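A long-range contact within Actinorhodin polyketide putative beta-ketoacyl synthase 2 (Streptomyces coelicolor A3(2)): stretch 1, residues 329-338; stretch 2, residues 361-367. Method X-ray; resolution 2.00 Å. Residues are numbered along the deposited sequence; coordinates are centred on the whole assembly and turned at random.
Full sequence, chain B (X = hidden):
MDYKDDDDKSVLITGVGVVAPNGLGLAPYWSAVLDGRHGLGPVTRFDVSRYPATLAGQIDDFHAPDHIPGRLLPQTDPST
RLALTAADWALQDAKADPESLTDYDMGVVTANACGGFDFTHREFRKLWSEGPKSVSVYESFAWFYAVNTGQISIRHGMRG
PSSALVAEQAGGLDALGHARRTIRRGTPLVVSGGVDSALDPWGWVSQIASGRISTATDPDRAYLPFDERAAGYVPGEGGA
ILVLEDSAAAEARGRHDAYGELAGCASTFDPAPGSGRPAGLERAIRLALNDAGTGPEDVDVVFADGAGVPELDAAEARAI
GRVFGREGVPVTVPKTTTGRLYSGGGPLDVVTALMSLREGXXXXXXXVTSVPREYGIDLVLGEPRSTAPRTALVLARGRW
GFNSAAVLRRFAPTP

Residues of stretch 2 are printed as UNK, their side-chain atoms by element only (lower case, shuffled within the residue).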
ATOM      1  N   VAL B 329      23.032  22.698 -10.517  1.00 24.47           N
ATOM      2  CA  VAL B 329      21.849  22.452 -11.312  1.00 24.34           C
ATOM      3  C   VAL B 329      20.683  23.256 -10.765  1.00 24.17           C
ATOM      4  O   VAL B 329      20.573  23.462  -9.561  1.00 24.78           O
ATOM      5  CB  VAL B 329      21.521  20.921 -11.331  1.00 24.71           C
ATOM      6  CG1 VAL B 329      21.218  20.431  -9.916  1.00 25.40           C
ATOM      7  CG2 VAL B 329      20.376  20.632 -12.282  1.00 24.31           C
ATOM      8  N   PRO B 330      19.823  23.770 -11.657  1.00 22.91           N
ATOM      9  CA  PRO B 330      18.676  24.547 -11.192  1.00 22.28           C
ATOM     10  C   PRO B 330      17.835  23.686 -10.270  1.00 22.77           C
ATOM     11  O   PRO B 330      17.604  22.512 -10.555  1.00 22.73           O
ATOM     12  CB  PRO B 330      17.941  24.883 -12.486  1.00 21.98           C
ATOM     13  CG  PRO B 330      19.072  25.052 -13.461  1.00 21.58           C
ATOM     14  CD  PRO B 330      19.963  23.861 -13.123  1.00 22.18           C
ATOM     15  N   VAL B 331      17.400  24.251  -9.157  1.00 22.32           N
ATOM     16  CA  VAL B 331      16.564  23.499  -8.238  1.00 22.83           C
ATOM     17  C   VAL B 331      15.295  24.311  -8.075  1.00 23.65           C
ATOM     18  O   VAL B 331      15.334  25.539  -8.086  1.00 23.97           O
ATOM     19  CB  VAL B 331      17.217  23.330  -6.847  1.00 22.88           C
ATOM     20  CG1 VAL B 331      16.251  22.601  -5.908  1.00 21.77           C
ATOM     21  CG2 VAL B 331      18.515  22.549  -6.967  1.00 24.31           C
ATOM     22  N   THR B 332      14.164  23.632  -7.937  1.00 24.60           N
ATOM     23  CA  THR B 332      12.908  24.338  -7.753  1.00 23.77           C
ATOM     24  C   THR B 332      11.942  23.546  -6.884  1.00 23.48           C
ATOM     25  O   THR B 332      12.021  22.321  -6.795  1.00 23.09           O
ATOM     26  CB  THR B 332      12.258  24.701  -9.113  1.00 22.93           C
ATOM     27  OG1 THR B 332      11.096  25.503  -8.873  1.00 24.40           O
ATOM     28  CG2 THR B 332      11.837  23.454  -9.869  1.00 21.88           C
ATOM     29  N   VAL B 333      11.038  24.263  -6.224  1.00 22.24           N
ATOM     30  CA  VAL B 333      10.063  23.642  -5.342  1.00 22.51           C
ATOM     31  C   VAL B 333       8.696  24.300  -5.543  1.00 23.90           C
ATOM     32  O   VAL B 333       8.262  25.120  -4.734  1.00 24.14           O
ATOM     33  CB  VAL B 333      10.502  23.790  -3.859  1.00 21.61           C
ATOM     34  CG1 VAL B 333       9.513  23.106  -2.934  1.00 18.95           C
ATOM     35  CG2 VAL B 333      11.896  23.195  -3.679  1.00 22.01           C
ATOM     36  N   PRO B 334       8.000  23.950  -6.637  1.00 25.38           N
ATOM     37  CA  PRO B 334       6.683  24.546  -6.889  1.00 24.76           C
ATOM     38  C   PRO B 334       5.639  24.221  -5.823  1.00 24.06           C
ATOM     39  O   PRO B 334       4.678  24.969  -5.650  1.00 23.68           O
ATOM     40  CB  PRO B 334       6.315  23.992  -8.264  1.00 24.53           C
ATOM     41  CG  PRO B 334       7.661  23.797  -8.914  1.00 27.61           C
ATOM     42  CD  PRO B 334       8.444  23.158  -7.796  1.00 24.54           C
ATOM     43  N   LYS B 335       5.821  23.119  -5.100  1.00 24.44           N
ATOM     44  CA  LYS B 335       4.846  22.760  -4.078  1.00 23.19           C
ATOM     45  C   LYS B 335       4.658  23.862  -3.036  1.00 23.85           C
ATOM     46  O   LYS B 335       3.775  23.770  -2.178  1.00 23.78           O
ATOM     47  CB  LYS B 335       5.206  21.433  -3.397  1.00 23.22           C
ATOM     48  CG  LYS B 335       6.552  21.396  -2.691  1.00 23.83           C
ATOM     49  CD  LYS B 335       6.711  20.094  -1.893  1.00 24.66           C
ATOM     50  CE  LYS B 335       6.729  18.859  -2.806  1.00 22.12           C
ATOM     51  NZ  LYS B 335       7.965  18.826  -3.674  1.00 23.54           N
ATOM     52  N   THR B 336       5.482  24.902  -3.098  1.00 23.42           N
ATOM     53  CA  THR B 336       5.329  26.016  -2.172  1.00 22.10           C
ATOM     54  C   THR B 336       3.978  26.681  -2.453  1.00 22.39           C
ATOM     55  O   THR B 336       3.434  27.389  -1.603  1.00 19.77           O
ATOM     56  CB  THR B 336       6.452  27.064  -2.353  1.00 22.37           C
ATOM     57  OG1 THR B 336       6.619  27.354  -3.749  1.00 22.53           O
ATOM     58  CG2 THR B 336       7.771  26.547  -1.785  1.00 20.39           C
ATOM     59  N   THR B 337       3.437  26.446  -3.645  1.00 22.72           N
ATOM     60  CA  THR B 337       2.148  27.020  -4.007  1.00 24.54           C
ATOM     61  C   THR B 337       0.966  26.141  -3.614  1.00 25.38           C
ATOM     62  O   THR B 337      -0.176  26.594  -3.645  1.00 25.71           O
ATOM     63  CB  THR B 337       2.035  27.294  -5.528  1.00 22.94           C
ATOM     64  OG1 THR B 337       2.188  26.064  -6.250  1.00 25.79           O
ATOM     65  CG2 THR B 337       3.083  28.289  -5.974  1.00 22.28           C
ATOM     66  N   THR B 338       1.234  24.891  -3.237  1.00 25.17           N
ATOM     67  CA  THR B 338       0.159  23.960  -2.878  1.00 24.11           C
ATOM     68  C   THR B 338       0.217  23.366  -1.476  1.00 24.14           C
ATOM     69  O   THR B 338      -0.817  23.009  -0.909  1.00 24.01           O
ATOM     70  CB  THR B 338       0.123  22.751  -3.831  1.00 24.71           C
ATOM     71  OG1 THR B 338       1.319  21.976  -3.657  1.00 23.98           O
ATOM     72  CG2 THR B 338       0.038  23.207  -5.267  1.00 23.15           C
ATOM     73  N   UNK B 361      10.097  26.028 -19.890  1.00 34.03           N
ATOM     74  CA  UNK B 361      10.369  26.914 -18.760  1.00 33.34           C
ATOM     75  C   UNK B 361      10.317  26.165 -17.432  1.00 33.38           C
ATOM     76  O   UNK B 361       9.528  25.232 -17.265  1.00 34.00           O
ATOM     77  c   UNK B 361       7.941  27.535 -18.537  1.00 32.60           C
ATOM     78  c   UNK B 361       9.471  28.950 -19.931  1.00 33.90           C
ATOM     79  c   UNK B 361       9.358  28.081 -18.686  1.00 33.42           C
ATOM     80  N   UNK B 362      11.162  26.571 -16.487  1.00 31.39           N
ATOM     81  CA  UNK B 362      11.183  25.938 -15.169  1.00 29.64           C
ATOM     82  C   UNK B 362      10.219  26.634 -14.213  1.00 27.92           C
ATOM     83  O   UNK B 362      10.377  27.818 -13.914  1.00 28.79           O
ATOM     84  c   UNK B 362      12.569  25.333 -13.143  1.00 26.72           C
ATOM     85  c   UNK B 362      15.043  25.268 -14.991  1.00 27.10           C
ATOM     86  c   UNK B 362      12.603  25.969 -14.539  1.00 29.01           C
ATOM     87  c   UNK B 362      13.589  25.218 -15.448  1.00 29.50           C
ATOM     88  N   UNK B 363       9.221  25.890 -13.738  1.00 28.37           N
ATOM     89  CA  UNK B 363       8.231  26.412 -12.793  1.00 27.15           C
ATOM     90  C   UNK B 363       9.021  26.975 -11.613  1.00 27.20           C
ATOM     91  O   UNK B 363       9.898  26.310 -11.082  1.00 26.67           O
ATOM     92  c   UNK B 363       7.322  25.285 -12.334  1.00 26.49           C
ATOM     93  N   UNK B 364       8.717  28.205 -11.184  1.00 27.23           N
ATOM     94  CA  UNK B 364       9.430  28.836 -10.069  1.00 26.86           C
ATOM     95  C   UNK B 364       8.998  28.421  -8.665  1.00 26.92           C
ATOM     96  O   UNK B 364       8.011  27.705  -8.487  1.00 25.02           O
ATOM     97  c   UNK B 364       9.178  30.315 -10.313  1.00 25.88           C
ATOM     98  c   UNK B 364       7.748  30.310 -10.781  1.00 27.31           C
ATOM     99  c   UNK B 364       7.737  29.137 -11.770  1.00 26.76           C
ATOM    100  N   UNK B 365       9.760  28.870  -7.669  1.00 26.36           N
ATOM    101  CA  UNK B 365       9.456  28.580  -6.272  1.00 25.68           C
ATOM    102  C   UNK B 365       8.917  29.869  -5.668  1.00 26.46           C
ATOM    103  O   UNK B 365       9.519  30.931  -5.833  1.00 28.32           O
ATOM    104  c   UNK B 365      10.327  27.722  -4.074  1.00 23.91           C
ATOM    105  o   UNK B 365      11.356  27.074  -6.160  1.00 24.67           O
ATOM    106  c   UNK B 365      10.711  28.159  -5.484  1.00 25.05           C
ATOM    107  N   UNK B 366       7.787  29.768  -4.977  1.00 26.27           N
ATOM    108  CA  UNK B 366       7.139  30.914  -4.346  1.00 26.76           C
ATOM    109  C   UNK B 366       7.517  31.058  -2.870  1.00 27.96           C
ATOM    110  O   UNK B 366       7.893  30.079  -2.224  1.00 27.21           O
ATOM    111  c   UNK B 366       5.618  30.773  -4.463  1.00 26.24           C
ATOM    112  N   UNK B 367       7.421  32.284  -2.352  1.00 28.73           N
ATOM    113  CA  UNK B 367       7.698  32.552  -0.946  1.00 30.26           C
ATOM    114  C   UNK B 367       9.133  32.745  -0.486  1.00 30.00           C
ATOM    115  O   UNK B 367       9.458  33.756   0.142  1.00 30.45           O
TER

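Position 361 carries three side-chain carbons, one bonded to CA and holding the other two. That fork of carbons alone defines a valine, and Val 361 stays out of reach: its side chain comes no nearer than 10.3 Å to stretch 1, so contact begins one residue later.

Position 362 has four carbons, forked at the first, with one arm two carbons long. The end of the long arm lies 3.8 Å from Pro 330 CB, and the short arm lies 3.8 Å from Thr 332 CG2. A beta-branched chain of four carbons is isoleucine. With chi1 at -60° (m) and chi2 at 176° (t), Ile 362 extends CD1 to Pro 330 while CG2 meets Thr 332, two residues whose CA-to-CB bonds both point toward this stretch.

Position 363 shows a single carbon, CB, 3.7 Å from Pro 334 CG. One carbon and nothing beyond it means alanine. The backbone of Ala 363 contributes as well: its O accepts a hydrogen bond from Thr 332 OG1 at 2.6 Å, a short distance.

At position 364 three carbons form a ring closed onto the backbone N, with the last ring carbon bonded to that N, which identifies proline. The CA-to-CB bond of Pro 364 points away, and its side-chain carbons stay at least 5.4 Å from stretch 1; its backbone makes the approach instead, with O 3.8 Å from Pro 334 CA. This O is buried by the contact and has no hydrogen-bond partner in the model.

Position 365 bears one carbon that carries an oxygen and a second carbon. The oxygen lies 2.8 Å from Val 333 N, and the carbon approaches Thr 336 CG2 at 3.6 Å. A beta carbon with one hydroxyl and one methyl is threonine. Thr 365 OG1 accepts the hydrogen of Val 333 N at an angle of 164°, close to linear, and CG2 also lies 3.9 Å from Val 333 CB.

Position 366 again has one carbon, CB, 3.6 Å from Thr 336 OG1 and 3.9 Å from Thr 337 CG2. It is alanine. Ala 366 N donates to Thr 336 OG1 at 2.9 Å, with an angle of 151°.

Position 367 has no side-chain atoms and is glycine. At phi/psi of 83/-56°, a CB would be jammed against the carbonyl O of the preceding residue, so the backbone alone accounts for Gly 367.

The contact buries 417 Å², both sides summed, and rests on three hydrogen bonds, each joining a threonine hydroxyl to a backbone atom of the other stretch. Thr 336 OG1 is a relay: it accepts from Ala 366 N and donates to Val 333 O at 2.9 Å, linking the 3-10 segment to Val 333 just before it and to stretch 2. Apolar packing adds to this polar set at the 362-363 end, with Ile 362 on Pro 330 and Ala 363 on Pro 334. With no regular helix or strand in stretch 2, side-chain hydroxyls provide the hydrogen-bonded links across the interface.

Stretch 2, residues 361-367: VIAPTAG
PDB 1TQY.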